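Local coordinates for protein glucose-1-phosphate thymidylyltransferase (Bacillus anthracis, PDB 4ECM) that catalyses transfer of a thymidylyl group from dTTP to glucose-1-phosphate, giving dTDP-glucose and pyrophosphate, a step of dTDP-L-rhamnose biosynthesis, at residues S200-Y205 against N224-R229; P56-A61 against S87-G92; T71-I76 against F95-T100. One frame throughout, in Å; residues are numbered along the deposited sequence.

Interaction 1: residues S200-Y205 against N224-R229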
ATOM      1  N   SER A 200      10.669 -28.799  19.384  1.00 25.88           N
ATOM      2  CA  SER A 200      11.646 -27.734  19.149  1.00 27.26           C
ATOM      3  C   SER A 200      12.983 -28.194  18.552  1.00 27.65           C
ATOM      4  O   SER A 200      13.806 -27.357  18.196  1.00 29.23           O
ATOM      5  CB  SER A 200      11.906 -26.972  20.449  1.00 28.78           C
ATOM      6  OG  SER A 200      12.509 -27.828  21.398  1.00 28.33           O
ATOM      7  N   LYS A 201      13.193 -29.495  18.409  1.00 27.05           N
ATOM      8  CA  LYS A 201      14.447 -29.991  17.858  1.00 28.23           C
ATOM      9  C   LYS A 201      14.579 -29.732  16.366  1.00 28.48           C
ATOM     10  O   LYS A 201      15.678 -29.807  15.819  1.00 27.56           O
ATOM     11  CB  LYS A 201      14.620 -31.488  18.146  1.00 29.75           C
ATOM     12  CG  LYS A 201      14.753 -31.804  19.644  1.00 33.86           C
ATOM     13  CD  LYS A 201      15.169 -33.260  19.896  1.00 40.42           C
ATOM     14  CE  LYS A 201      15.378 -33.534  21.405  1.00 43.43           C
ATOM     15  NZ  LYS A 201      15.631 -34.989  21.712  1.00 44.39           N
ATOM     16  N   VAL A 202      13.470 -29.398  15.706  1.00 27.47           N
ATOM     17  CA  VAL A 202      13.502 -29.169  14.272  1.00 26.84           C
ATOM     18  C   VAL A 202      14.474 -28.042  13.887  1.00 29.85           C
ATOM     19  O   VAL A 202      15.138 -28.111  12.839  1.00 29.66           O
ATOM     20  CB  VAL A 202      12.091 -28.887  13.714  1.00 26.28           C
ATOM     21  CG1 VAL A 202      11.493 -27.628  14.343  1.00 24.27           C
ATOM     22  CG2 VAL A 202      12.115 -28.774  12.175  1.00 24.98           C
ATOM     23  N   PHE A 203      14.592 -27.031  14.743  1.00 30.55           N
ATOM     24  CA  PHE A 203      15.443 -25.875  14.441  1.00 32.56           C
ATOM     25  C   PHE A 203      16.926 -26.198  14.389  1.00 35.66           C
ATOM     26  O   PHE A 203      17.640 -25.680  13.521  1.00 36.04           O
ATOM     27  CB  PHE A 203      15.157 -24.707  15.401  1.00 32.41           C
ATOM     28  CG  PHE A 203      13.723 -24.283  15.389  1.00 29.41           C
ATOM     29  CD1 PHE A 203      13.172 -23.709  14.252  1.00 29.29           C
ATOM     30  CD2 PHE A 203      12.917 -24.486  16.489  1.00 26.49           C
ATOM     31  CE1 PHE A 203      11.832 -23.350  14.217  1.00 27.37           C
ATOM     32  CE2 PHE A 203      11.585 -24.120  16.463  1.00 29.52           C
ATOM     33  CZ  PHE A 203      11.043 -23.549  15.318  1.00 27.31           C
ATOM     34  N   SER A 204      17.391 -27.042  15.304  1.00 37.85           N
ATOM     35  CA  SER A 204      18.795 -27.446  15.306  1.00 42.67           C
ATOM     36  C   SER A 204      19.125 -28.215  14.016  1.00 44.21           C
ATOM     37  O   SER A 204      20.230 -28.107  13.487  1.00 46.42           O
ATOM     38  CB  SER A 204      19.105 -28.298  16.527  1.00 42.82           C
ATOM     39  OG  SER A 204      18.279 -29.446  16.516  1.00 46.89           O
ATOM     40  N   TYR A 205      18.167 -28.980  13.504  1.00 44.75           N
ATOM     41  CA  TYR A 205      18.395 -29.687  12.257  1.00 47.47           C
ATOM     42  C   TYR A 205      18.283 -28.760  11.042  1.00 49.36           C
ATOM     43  O   TYR A 205      19.022 -28.944  10.067  1.00 51.24           O
ATOM     44  CB  TYR A 205      17.466 -30.888  12.062  1.00 46.24           C
ATOM     45  CG  TYR A 205      17.813 -31.616  10.773  1.00 51.77           C
ATOM     46  CD1 TYR A 205      18.906 -32.487  10.716  1.00 58.32           C
ATOM     47  CD2 TYR A 205      17.091 -31.394   9.601  1.00 55.36           C
ATOM     48  CE1 TYR A 205      19.254 -33.142   9.526  1.00 61.79           C
ATOM     49  CE2 TYR A 205      17.427 -32.045   8.405  1.00 58.20           C
ATOM     50  CZ  TYR A 205      18.508 -32.917   8.376  1.00 62.12           C
ATOM     51  OH  TYR A 205      18.845 -33.565   7.202  1.00 66.05           O
ATOM     52  N   ASN A 224      12.168 -36.740   7.022  1.00 25.96           N
ATOM     53  CA  ASN A 224      13.001 -37.947   6.966  1.00 27.89           C
ATOM     54  C   ASN A 224      14.022 -38.018   8.132  1.00 29.06           C
ATOM     55  O   ASN A 224      14.344 -39.105   8.605  1.00 30.59           O
ATOM     56  CB  ASN A 224      13.708 -38.084   5.601  1.00 29.06           C
ATOM     57  CG  ASN A 224      12.796 -38.661   4.507  1.00 29.04           C
ATOM     58  OD1 ASN A 224      11.977 -39.531   4.779  1.00 29.57           O
ATOM     59  ND2 ASN A 224      12.977 -38.205   3.264  1.00 26.43           N
ATOM     60  N   TRP A 225      14.525 -36.864   8.584  1.00 29.42           N
ATOM     61  CA  TRP A 225      15.466 -36.805   9.717  1.00 29.64           C
ATOM     62  C   TRP A 225      14.770 -37.349  10.956  1.00 28.77           C
ATOM     63  O   TRP A 225      15.296 -38.225  11.644  1.00 30.60           O
ATOM     64  CB  TRP A 225      15.981 -35.364   9.936  1.00 30.31           C
ATOM     65  CG  TRP A 225      16.811 -35.165  11.184  1.00 35.08           C
ATOM     66  CD1 TRP A 225      18.089 -35.605  11.401  1.00 36.59           C
ATOM     67  CD2 TRP A 225      16.425 -34.442  12.379  1.00 39.13           C
ATOM     68  NE1 TRP A 225      18.509 -35.226  12.653  1.00 39.89           N
ATOM     69  CE2 TRP A 225      17.515 -34.512  13.276  1.00 39.43           C
ATOM     70  CE3 TRP A 225      15.260 -33.751  12.778  1.00 37.21           C
ATOM     71  CZ2 TRP A 225      17.484 -33.909  14.556  1.00 39.82           C
ATOM     72  CZ3 TRP A 225      15.228 -33.161  14.044  1.00 37.38           C
ATOM     73  CH2 TRP A 225      16.336 -33.256  14.923  1.00 39.01           C
ATOM     74  N   TYR A 226      13.573 -36.845  11.238  1.00 27.35           N
ATOM     75  CA  TYR A 226      12.793 -37.368  12.364  1.00 26.97           C
ATOM     76  C   TYR A 226      12.477 -38.856  12.191  1.00 27.26           C
ATOM     77  O   TYR A 226      12.484 -39.609  13.160  1.00 27.37           O
ATOM     78  CB  TYR A 226      11.481 -36.632  12.514  1.00 25.21           C
ATOM     79  CG  TYR A 226      11.511 -35.307  13.245  1.00 25.66           C
ATOM     80  CD1 TYR A 226      11.580 -35.262  14.637  1.00 27.57           C
ATOM     81  CD2 TYR A 226      11.365 -34.111  12.562  1.00 23.55           C
ATOM     82  CE1 TYR A 226      11.543 -34.058  15.322  1.00 25.18           C
ATOM     83  CE2 TYR A 226      11.323 -32.892  13.238  1.00 23.39           C
ATOM     84  CZ  TYR A 226      11.411 -32.871  14.615  1.00 27.12           C
ATOM     85  OH  TYR A 226      11.352 -31.665  15.290  1.00 23.16           O
ATOM     86  N   LEU A 227      12.184 -39.256  10.948  1.00 28.14           N
ATOM     87  CA  LEU A 227      11.863 -40.646  10.623  1.00 29.41           C
ATOM     88  C   LEU A 227      13.041 -41.579  10.942  1.00 30.84           C
ATOM     89  O   LEU A 227      12.862 -42.570  11.638  1.00 31.35           O
ATOM     90  CB  LEU A 227      11.444 -40.781   9.156  1.00 28.75           C
ATOM     91  CG  LEU A 227      11.106 -42.189   8.659  1.00 32.70           C
ATOM     92  CD1 LEU A 227      10.008 -42.829   9.519  1.00 36.09           C
ATOM     93  CD2 LEU A 227      10.696 -42.127   7.192  1.00 33.76           C
ATOM     94  N   LYS A 228      14.231 -41.251  10.447  1.00 32.80           N
ATOM     95  CA  LYS A 228      15.433 -42.045  10.732  1.00 35.78           C
ATOM     96  C   LYS A 228      15.726 -42.107  12.219  1.00 34.99           C
ATOM     97  O   LYS A 228      16.339 -43.053  12.683  1.00 36.08           O
ATOM     98  CB  LYS A 228      16.666 -41.484  10.030  1.00 37.79           C
ATOM     99  CG  LYS A 228      16.654 -41.630   8.520  1.00 45.68           C
ATOM    100  CD  LYS A 228      18.022 -41.274   7.953  1.00 55.45           C
ATOM    101  CE  LYS A 228      18.079 -41.476   6.442  1.00 61.92           C
ATOM    102  NZ  LYS A 228      19.487 -41.340   5.928  1.00 68.15           N
ATOM    103  N   ARG A 229      15.315 -41.084  12.967  1.00 33.91           N
ATOM    104  CA  ARG A 229      15.523 -41.108  14.408  1.00 34.20           C
ATOM    105  C   ARG A 229      14.457 -41.974  15.098  1.00 33.71           C
ATOM    106  O   ARG A 229      14.526 -42.204  16.295  1.00 35.26           O
ATOM    107  CB  ARG A 229      15.572 -39.695  14.987  1.00 34.10           C
ATOM    108  CG  ARG A 229      16.831 -38.890  14.590  1.00 35.24           C
ATOM    109  CD  ARG A 229      16.838 -37.457  15.197  1.00 37.38           C
ATOM    110  NE  ARG A 229      16.588 -37.503  16.643  1.00 42.18           N
ATOM    111  CZ  ARG A 229      15.595 -36.885  17.292  1.00 42.67           C
ATOM    112  NH1 ARG A 229      15.470 -37.063  18.607  1.00 43.44           N
ATOM    113  NH2 ARG A 229      14.748 -36.071  16.667  1.00 37.87           N
TER
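K201 meets two side chains of the 224-229 segment. Its CB lies 4.1 Å from CH2 of W225. Its extended chain then runs on to R229, where K201 NZ and R229 NH1 are 3.7 Å apart. Both groups form salt bridges to OE1 of E151. The backbone of K201 takes part too: its O sits 3.6 Å from W225 CH2 and also accepts a hydrogen bond from S204 OG.

V202 comes next and meets the tip of Y226. V202 CB approaches the Y226 ring at its edge, 3.3 Å from the OH. The backbone N of V202 is also near this hydroxyl, but the angle is too poor for a hydrogen bond. Y226 OH is bonded to D199 instead.

Y205 ends the walk with an offset stack on W225. The Y205 ring and the five-membered ring of W225 have centroids 3.8 Å apart and planes at 17°. Y205 CG is anti to the backbone N (chi1 -177°), as is CG of W225, and the two side chains run antiparallel, each from its own helix toward the other. Each CB therefore lies over the partner's ring, making two CH-pi contacts. R229 CD covers the other face of the indole.

No hydrogen bond crosses directly. The Y205-W225 stack joins helices 202-206 and 219-228. E151 ties K201 to R229 close to the start of one and the end of the other, and would probably offset their positive charges.

Interaction 2: residues P56-A61 against S87-G92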
ATOM      1  N   PRO A  56     -10.649 -14.850   2.840  1.00 21.12           N
ATOM      2  CA  PRO A  56      -9.317 -14.913   2.261  1.00 20.41           C
ATOM      3  C   PRO A  56      -8.702 -16.242   2.657  1.00 19.97           C
ATOM      4  O   PRO A  56      -8.939 -16.710   3.762  1.00 19.59           O
ATOM      5  CB  PRO A  56      -8.565 -13.785   2.950  1.00 21.16           C
ATOM      6  CG  PRO A  56      -9.563 -12.940   3.542  1.00 23.89           C
ATOM      7  CD  PRO A  56     -10.806 -13.718   3.754  1.00 21.81           C
ATOM      8  N   MET A  57      -7.922 -16.831   1.769  1.00 19.35           N
ATOM      9  CA  MET A  57      -7.324 -18.140   1.991  1.00 18.94           C
ATOM     10  C   MET A  57      -6.698 -18.315   3.378  1.00 19.25           C
ATOM     11  O   MET A  57      -6.894 -19.338   4.014  1.00 18.86           O
ATOM     12  CB  MET A  57      -6.267 -18.389   0.912  1.00 19.40           C
ATOM     13  CG  MET A  57      -5.565 -19.745   0.959  1.00 19.20           C
ATOM     14  SD  MET A  57      -4.258 -19.900  -0.300  1.00 18.39           S
ATOM     15  CE  MET A  57      -5.127 -19.501  -1.849  1.00 12.09           C
ATOM     16  N   ILE A  58      -5.970 -17.308   3.847  1.00 18.87           N
ATOM     17  CA  ILE A  58      -5.242 -17.423   5.116  1.00 18.50           C
ATOM     18  C   ILE A  58      -6.137 -17.548   6.348  1.00 18.40           C
ATOM     19  O   ILE A  58      -5.699 -18.085   7.373  1.00 17.37           O
ATOM     20  CB  ILE A  58      -4.189 -16.285   5.265  1.00 18.53           C
ATOM     21  CG1 ILE A  58      -3.135 -16.649   6.321  1.00 18.37           C
ATOM     22  CG2 ILE A  58      -4.844 -14.942   5.524  1.00 15.91           C
ATOM     23  CD1 ILE A  58      -1.971 -15.701   6.322  1.00 16.84           C
ATOM     24  N   TYR A  59      -7.384 -17.074   6.259  1.00 18.05           N
ATOM     25  CA  TYR A  59      -8.306 -17.179   7.393  1.00 18.31           C
ATOM     26  C   TYR A  59      -8.542 -18.628   7.782  1.00 17.58           C
ATOM     27  O   TYR A  59      -8.772 -18.918   8.944  1.00 16.61           O
ATOM     28  CB  TYR A  59      -9.667 -16.545   7.095  1.00 19.40           C
ATOM     29  CG  TYR A  59      -9.796 -15.058   7.348  1.00 22.24           C
ATOM     30  CD1 TYR A  59      -8.711 -14.201   7.231  1.00 27.18           C
ATOM     31  CD2 TYR A  59     -11.047 -14.493   7.618  1.00 27.09           C
ATOM     32  CE1 TYR A  59      -8.852 -12.828   7.432  1.00 28.16           C
ATOM     33  CE2 TYR A  59     -11.195 -13.123   7.814  1.00 27.40           C
ATOM     34  CZ  TYR A  59     -10.092 -12.301   7.714  1.00 26.21           C
ATOM     35  OH  TYR A  59     -10.229 -10.955   7.917  1.00 28.98           O
ATOM     36  N   HIS A  60      -8.509 -19.526   6.809  1.00 16.97           N
ATOM     37  CA  HIS A  60      -8.760 -20.942   7.075  1.00 17.72           C
ATOM     38  C   HIS A  60      -7.718 -21.513   8.038  1.00 18.10           C
ATOM     39  O   HIS A  60      -8.074 -22.204   8.978  1.00 18.14           O
ATOM     40  CB  HIS A  60      -8.824 -21.758   5.776  1.00 16.77           C
ATOM     41  CG  HIS A  60      -9.971 -21.382   4.892  1.00 19.02           C
ATOM     42  ND1 HIS A  60     -11.156 -22.083   4.873  1.00 19.04           N
ATOM     43  CD2 HIS A  60     -10.136 -20.340   4.040  1.00 22.40           C
ATOM     44  CE1 HIS A  60     -11.993 -21.509   4.023  1.00 21.18           C
ATOM     45  NE2 HIS A  60     -11.403 -20.441   3.512  1.00 19.57           N
ATOM     46  N   ALA A  61      -6.452 -21.176   7.816  1.00 17.76           N
ATOM     47  CA  ALA A  61      -5.365 -21.662   8.654  1.00 18.40           C
ATOM     48  C   ALA A  61      -5.474 -21.093  10.067  1.00 18.40           C
ATOM     49  O   ALA A  61      -5.264 -21.807  11.069  1.00 18.62           O
ATOM     50  CB  ALA A  61      -4.031 -21.318   8.024  1.00 17.02           C
ATOM     51  N   SER A  87      -2.881  -5.972   7.175  1.00 24.00           N
ATOM     52  CA  SER A  87      -4.140  -5.246   7.103  1.00 25.44           C
ATOM     53  C   SER A  87      -5.295  -6.185   7.339  1.00 25.89           C
ATOM     54  O   SER A  87      -6.296  -5.785   7.913  1.00 27.17           O
ATOM     55  CB  SER A  87      -4.326  -4.517   5.777  1.00 25.07           C
ATOM     56  OG  SER A  87      -3.330  -3.523   5.612  1.00 33.20           O
ATOM     57  N   PHE A  88      -5.190  -7.425   6.868  1.00 26.57           N
ATOM     58  CA  PHE A  88      -6.260  -8.411   7.148  1.00 27.43           C
ATOM     59  C   PHE A  88      -6.248  -8.939   8.573  1.00 26.03           C
ATOM     60  O   PHE A  88      -7.299  -9.026   9.223  1.00 27.60           O
ATOM     61  CB  PHE A  88      -6.147  -9.659   6.269  1.00 27.78           C
ATOM     62  CG  PHE A  88      -6.931  -9.605   5.004  1.00 30.14           C
ATOM     63  CD1 PHE A  88      -8.302  -9.867   5.023  1.00 33.95           C
ATOM     64  CD2 PHE A  88      -6.305  -9.372   3.781  1.00 32.24           C
ATOM     65  CE1 PHE A  88      -9.052  -9.850   3.834  1.00 34.78           C
ATOM     66  CE2 PHE A  88      -7.046  -9.358   2.582  1.00 34.71           C
ATOM     67  CZ  PHE A  88      -8.418  -9.594   2.608  1.00 34.15           C
ATOM     68  N   LEU A  89      -5.063  -9.307   9.053  1.00 23.91           N
ATOM     69  CA  LEU A  89      -4.957 -10.042  10.313  1.00 22.10           C
ATOM     70  C   LEU A  89      -4.783  -9.240  11.600  1.00 21.97           C
ATOM     71  O   LEU A  89      -5.212  -9.676  12.681  1.00 19.15           O
ATOM     72  CB  LEU A  89      -3.854 -11.087  10.171  1.00 22.64           C
ATOM     73  CG  LEU A  89      -4.087 -12.225   9.152  1.00 23.38           C
ATOM     74  CD1 LEU A  89      -2.921 -13.206   9.229  1.00 18.66           C
ATOM     75  CD2 LEU A  89      -5.393 -12.982   9.379  1.00 19.16           C
ATOM     76  N   GLY A  90      -4.128  -8.093  11.495  1.00 21.22           N
ATOM     77  CA  GLY A  90      -3.917  -7.231  12.633  1.00 21.11           C
ATOM     78  C   GLY A  90      -3.149  -7.877  13.764  1.00 21.14           C
ATOM     79  O   GLY A  90      -2.264  -8.699  13.546  1.00 21.48           O
ATOM     80  N   SER A  91      -3.489  -7.498  14.983  1.00 21.10           N
ATOM     81  CA  SER A  91      -2.848  -8.064  16.150  1.00 22.85           C
ATOM     82  C   SER A  91      -3.356  -9.471  16.411  1.00 23.24           C
ATOM     83  O   SER A  91      -2.730 -10.241  17.134  1.00 22.39           O
ATOM     84  CB  SER A  91      -3.214  -7.241  17.364  1.00 23.48           C
ATOM     85  OG  SER A  91      -4.598  -7.402  17.613  1.00 24.71           O
ATOM     86  N   GLY A  92      -4.522  -9.780  15.856  1.00 24.19           N
ATOM     87  CA  GLY A  92      -5.180 -11.081  16.065  1.00 25.67           C
ATOM     88  C   GLY A  92      -6.317 -10.982  17.072  1.00 26.43           C
ATOM     89  O   GLY A  92      -7.116 -11.911  17.233  1.00 25.27           O
TER
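F88 and L89 of helix 82-89 reach across to P56, just before helix 57-67, and to I58 and Y59 in its first turn. P56 lies over one face of the F88 ring, with its CB 4.1 Å from F88 CE1. Y59 meets the same ring from another direction. Its OH sits at the ring edge, in the plane, 3.6 Å from F88 CD1. The two aromatic planes are almost perpendicular, at 88°.

L89 divides its two methyl groups between two partners. Its CD1 touches I58 CD1 at 3.9 Å, and its CD2 lies 4.0 Å from Y59 CE1. I58 extends to this meeting with CG1 anti to its backbone N (chi1 -161°). No hydrogen bond links the two segments, so apolar contact carries the pairing.

P56 also packs on Y59 within its own segment: its CD sits over the centre of that ring, 3.8 Å above the plane. Beyond L89 the chain leaves the helix at G90, whose positive phi suits glycine, and a type II' turn runs from L89 to G92.

In the outer layer, F95 makes an edge-to-face contact with Y59. The second subunit covers part of the contact: I41 of that neighbouring chain packs on P56, and its K43 NZ bonds to F88 O. Within the chain, I58 and A61 rest on I29 of strand 25-30 and L89 on F99 and Y101 of strand 98-103, so the two helices meet against the parallel strands of the main sheet.

Interaction 3: residues T71-I76 against F95-T100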
ATOM      1  N   THR A  71      -3.389 -20.175  20.168  1.00 25.11           N
ATOM      2  CA  THR A  71      -3.598 -18.739  19.994  1.00 25.76           C
ATOM      3  C   THR A  71      -2.337 -17.892  19.776  1.00 25.08           C
ATOM      4  O   THR A  71      -2.458 -16.742  19.368  1.00 25.72           O
ATOM      5  CB  THR A  71      -4.375 -18.185  21.186  1.00 26.46           C
ATOM      6  OG1 THR A  71      -3.657 -18.460  22.398  1.00 27.67           O
ATOM      7  CG2 THR A  71      -5.766 -18.838  21.260  1.00 26.93           C
ATOM      8  N   ASP A  72      -1.156 -18.433  20.089  1.00 24.02           N
ATOM      9  CA  ASP A  72       0.123 -17.747  19.850  1.00 23.43           C
ATOM     10  C   ASP A  72       0.577 -18.218  18.477  1.00 21.07           C
ATOM     11  O   ASP A  72       1.066 -19.335  18.324  1.00 19.35           O
ATOM     12  CB  ASP A  72       1.172 -18.106  20.913  1.00 24.19           C
ATOM     13  CG  ASP A  72       0.811 -17.597  22.306  1.00 29.74           C
ATOM     14  OD1 ASP A  72       0.248 -16.493  22.431  1.00 30.78           O
ATOM     15  OD2 ASP A  72       1.107 -18.304  23.288  1.00 37.05           O
ATOM     16  N   ILE A  73       0.429 -17.356  17.479  1.00 20.11           N
ATOM     17  CA  ILE A  73       0.693 -17.736  16.097  1.00 18.93           C
ATOM     18  C   ILE A  73       1.658 -16.795  15.396  1.00 20.20           C
ATOM     19  O   ILE A  73       1.501 -15.567  15.451  1.00 19.08           O
ATOM     20  CB  ILE A  73      -0.620 -17.710  15.292  1.00 19.03           C
ATOM     21  CG1 ILE A  73      -1.664 -18.635  15.938  1.00 20.13           C
ATOM     22  CG2 ILE A  73      -0.358 -18.101  13.829  1.00 17.70           C
ATOM     23  CD1 ILE A  73      -3.076 -18.467  15.432  1.00 17.64           C
ATOM     24  N   MET A  74       2.649 -17.378  14.727  1.00 19.75           N
ATOM     25  CA  MET A  74       3.580 -16.599  13.947  1.00 20.50           C
ATOM     26  C   MET A  74       3.223 -16.719  12.466  1.00 19.93           C
ATOM     27  O   MET A  74       2.930 -17.808  11.968  1.00 21.67           O
ATOM     28  CB  MET A  74       5.030 -17.040  14.199  1.00 20.72           C
ATOM     29  CG  MET A  74       6.031 -16.370  13.251  1.00 23.23           C
ATOM     30  SD  MET A  74       7.721 -16.281  13.890  1.00 25.61           S
ATOM     31  CE  MET A  74       7.476 -15.045  15.164  1.00 22.52           C
ATOM     32  N   ILE A  75       3.264 -15.593  11.773  1.00 20.36           N
ATOM     33  CA  ILE A  75       2.944 -15.511  10.352  1.00 19.33           C
ATOM     34  C   ILE A  75       4.206 -15.109   9.601  1.00 19.61           C
ATOM     35  O   ILE A  75       4.820 -14.079   9.915  1.00 19.62           O
ATOM     36  CB  ILE A  75       1.886 -14.436  10.104  1.00 20.06           C
ATOM     37  CG1 ILE A  75       0.606 -14.697  10.934  1.00 22.01           C
ATOM     38  CG2 ILE A  75       1.584 -14.281   8.590  1.00 20.61           C
ATOM     39  CD1 ILE A  75      -0.184 -15.859  10.545  1.00 20.44           C
ATOM     40  N   ILE A  76       4.589 -15.912   8.611  1.00 19.42           N
ATOM     41  CA  ILE A  76       5.747 -15.629   7.770  1.00 19.29           C
ATOM     42  C   ILE A  76       5.294 -15.272   6.351  1.00 19.54           C
ATOM     43  O   ILE A  76       4.482 -15.980   5.760  1.00 19.56           O
ATOM     44  CB  ILE A  76       6.664 -16.838   7.665  1.00 18.44           C
ATOM     45  CG1 ILE A  76       7.146 -17.287   9.053  1.00 18.77           C
ATOM     46  CG2 ILE A  76       7.864 -16.536   6.728  1.00 20.04           C
ATOM     47  CD1 ILE A  76       7.977 -16.256   9.810  1.00 14.60           C
ATOM     48  N   PHE A  95      -9.869 -11.852  16.137  1.00 32.90           N
ATOM     49  CA  PHE A  95     -10.099 -13.295  15.945  1.00 30.73           C
ATOM     50  C   PHE A  95      -9.876 -14.115  17.208  1.00 29.76           C
ATOM     51  O   PHE A  95      -9.915 -15.337  17.163  1.00 31.18           O
ATOM     52  CB  PHE A  95      -9.147 -13.844  14.873  1.00 30.09           C
ATOM     53  CG  PHE A  95      -9.153 -13.066  13.597  1.00 31.30           C
ATOM     54  CD1 PHE A  95     -10.207 -13.174  12.703  1.00 37.39           C
ATOM     55  CD2 PHE A  95      -8.100 -12.237  13.270  1.00 33.34           C
ATOM     56  CE1 PHE A  95     -10.217 -12.449  11.508  1.00 37.36           C
ATOM     57  CE2 PHE A  95      -8.109 -11.512  12.088  1.00 34.26           C
ATOM     58  CZ  PHE A  95      -9.173 -11.624  11.205  1.00 35.65           C
ATOM     59  N   GLY A  96      -9.642 -13.473  18.336  1.00 28.29           N
ATOM     60  CA  GLY A  96      -9.344 -14.220  19.551  1.00 27.32           C
ATOM     61  C   GLY A  96      -7.964 -14.890  19.553  1.00 26.51           C
ATOM     62  O   GLY A  96      -7.735 -15.844  20.299  1.00 26.80           O
ATOM     63  N   VAL A  97      -7.035 -14.413  18.717  1.00 25.73           N
ATOM     64  CA  VAL A  97      -5.675 -14.965  18.708  1.00 23.63           C
ATOM     65  C   VAL A  97      -4.649 -13.848  18.876  1.00 23.33           C
ATOM     66  O   VAL A  97      -4.995 -12.699  19.101  1.00 23.63           O
ATOM     67  CB  VAL A  97      -5.366 -15.786  17.450  1.00 23.52           C
ATOM     68  CG1 VAL A  97      -6.295 -16.993  17.366  1.00 22.47           C
ATOM     69  CG2 VAL A  97      -5.454 -14.900  16.190  1.00 21.41           C
ATOM     70  N   SER A  98      -3.380 -14.197  18.757  1.00 23.01           N
ATOM     71  CA  SER A  98      -2.319 -13.253  18.958  1.00 24.04           C
ATOM     72  C   SER A  98      -1.243 -13.511  17.894  1.00 23.10           C
ATOM     73  O   SER A  98      -0.694 -14.612  17.834  1.00 24.06           O
ATOM     74  CB  SER A  98      -1.809 -13.463  20.373  1.00 24.11           C
ATOM     75  OG  SER A  98      -0.887 -12.496  20.735  1.00 33.50           O
ATOM     76  N   PHE A  99      -0.972 -12.511  17.043  1.00 20.49           N
ATOM     77  CA  PHE A  99      -0.029 -12.668  15.939  1.00 19.92           C
ATOM     78  C   PHE A  99       1.313 -11.989  16.139  1.00 19.49           C
ATOM     79  O   PHE A  99       1.410 -10.926  16.742  1.00 19.89           O
ATOM     80  CB  PHE A  99      -0.616 -12.119  14.615  1.00 19.71           C
ATOM     81  CG  PHE A  99      -1.822 -12.879  14.106  1.00 21.03           C
ATOM     82  CD1 PHE A  99      -1.743 -14.237  13.848  1.00 20.26           C
ATOM     83  CD2 PHE A  99      -3.008 -12.220  13.824  1.00 22.68           C
ATOM     84  CE1 PHE A  99      -2.836 -14.935  13.376  1.00 22.24           C
ATOM     85  CE2 PHE A  99      -4.114 -12.908  13.345  1.00 18.74           C
ATOM     86  CZ  PHE A  99      -4.030 -14.264  13.113  1.00 21.39           C
ATOM     87  N   THR A 100       2.340 -12.607  15.579  1.00 19.42           N
ATOM     88  CA  THR A 100       3.696 -12.061  15.555  1.00 19.05           C
ATOM     89  C   THR A 100       4.151 -12.291  14.110  1.00 19.92           C
ATOM     90  O   THR A 100       3.890 -13.362  13.547  1.00 20.27           O
ATOM     91  CB  THR A 100       4.604 -12.769  16.578  1.00 20.47           C
ATOM     92  OG1 THR A 100       4.072 -12.569  17.896  1.00 18.96           O
ATOM     93  CG2 THR A 100       6.054 -12.225  16.535  1.00 18.49           C
TER
HETATM   94  O   HOH W   1       1.492 -14.566  21.040  1.00 36.04           O
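Four backbone hydrogen bonds join strand 72-76, and T71 just before it, to strand 98-100, in parallel. S98 N donates to T71 O at 2.8 Å, and I73 N to S98 O at 3.0 Å. T100 N then donates to I73 O, and I75 N to T100 O. The bonds from I73 N and I75 N are straighter, at 170° and 166°. F99 CA and M74 CA add CA-H...O contacts to I73 O and T100 O.

Apolar side chains meet on the face of I73, I75 and F99. F99 lies beside I73, with F99 CD1 3.9 Å from I73 CB and 3.8 Å from I75 CG1. V97 CG2 covers one face of the phenyl ring, while V97 CG1 touches I73 CD1. On the other face, M74 bends at chi3 (-71°) to bring its CE to T100 CG2.

A water links two polar side chains there: it donates to D72 OD1 at 2.7 Å and bonds S98 OG at 3.2 Å. R102 of the third subunit bonds F99 O and, weakly, S98 OG.

The backbone bonds thus hold two strands of the beta-alpha-beta unit 72-103 in register. One face is apolar; the other carries the water-bridged D72 and S98.

Interactions 2 and 3 adjoin, with centres 9 Å apart. They alternate along the chain: helix 57-67, strand 72-77, helix 82-89, strand 98-103. The last three elements form a beta-alpha-beta unit. S91 O and F99 N, and G92 O and V97 N, are each 2.9 Å apart and are probable hydrogen bonds. Both contacts also touch the third subunit, so this part of the fold lies at a subunit interface. Interaction 1 follows later, its centre 25 Å from that of interaction 3 and 29 Å from that of interaction 2, across the chain's centre from the latter. The side chains of I58 and I75 are about 9 Å from the bound dTDP-glucose, that of Y226 about 13 Å.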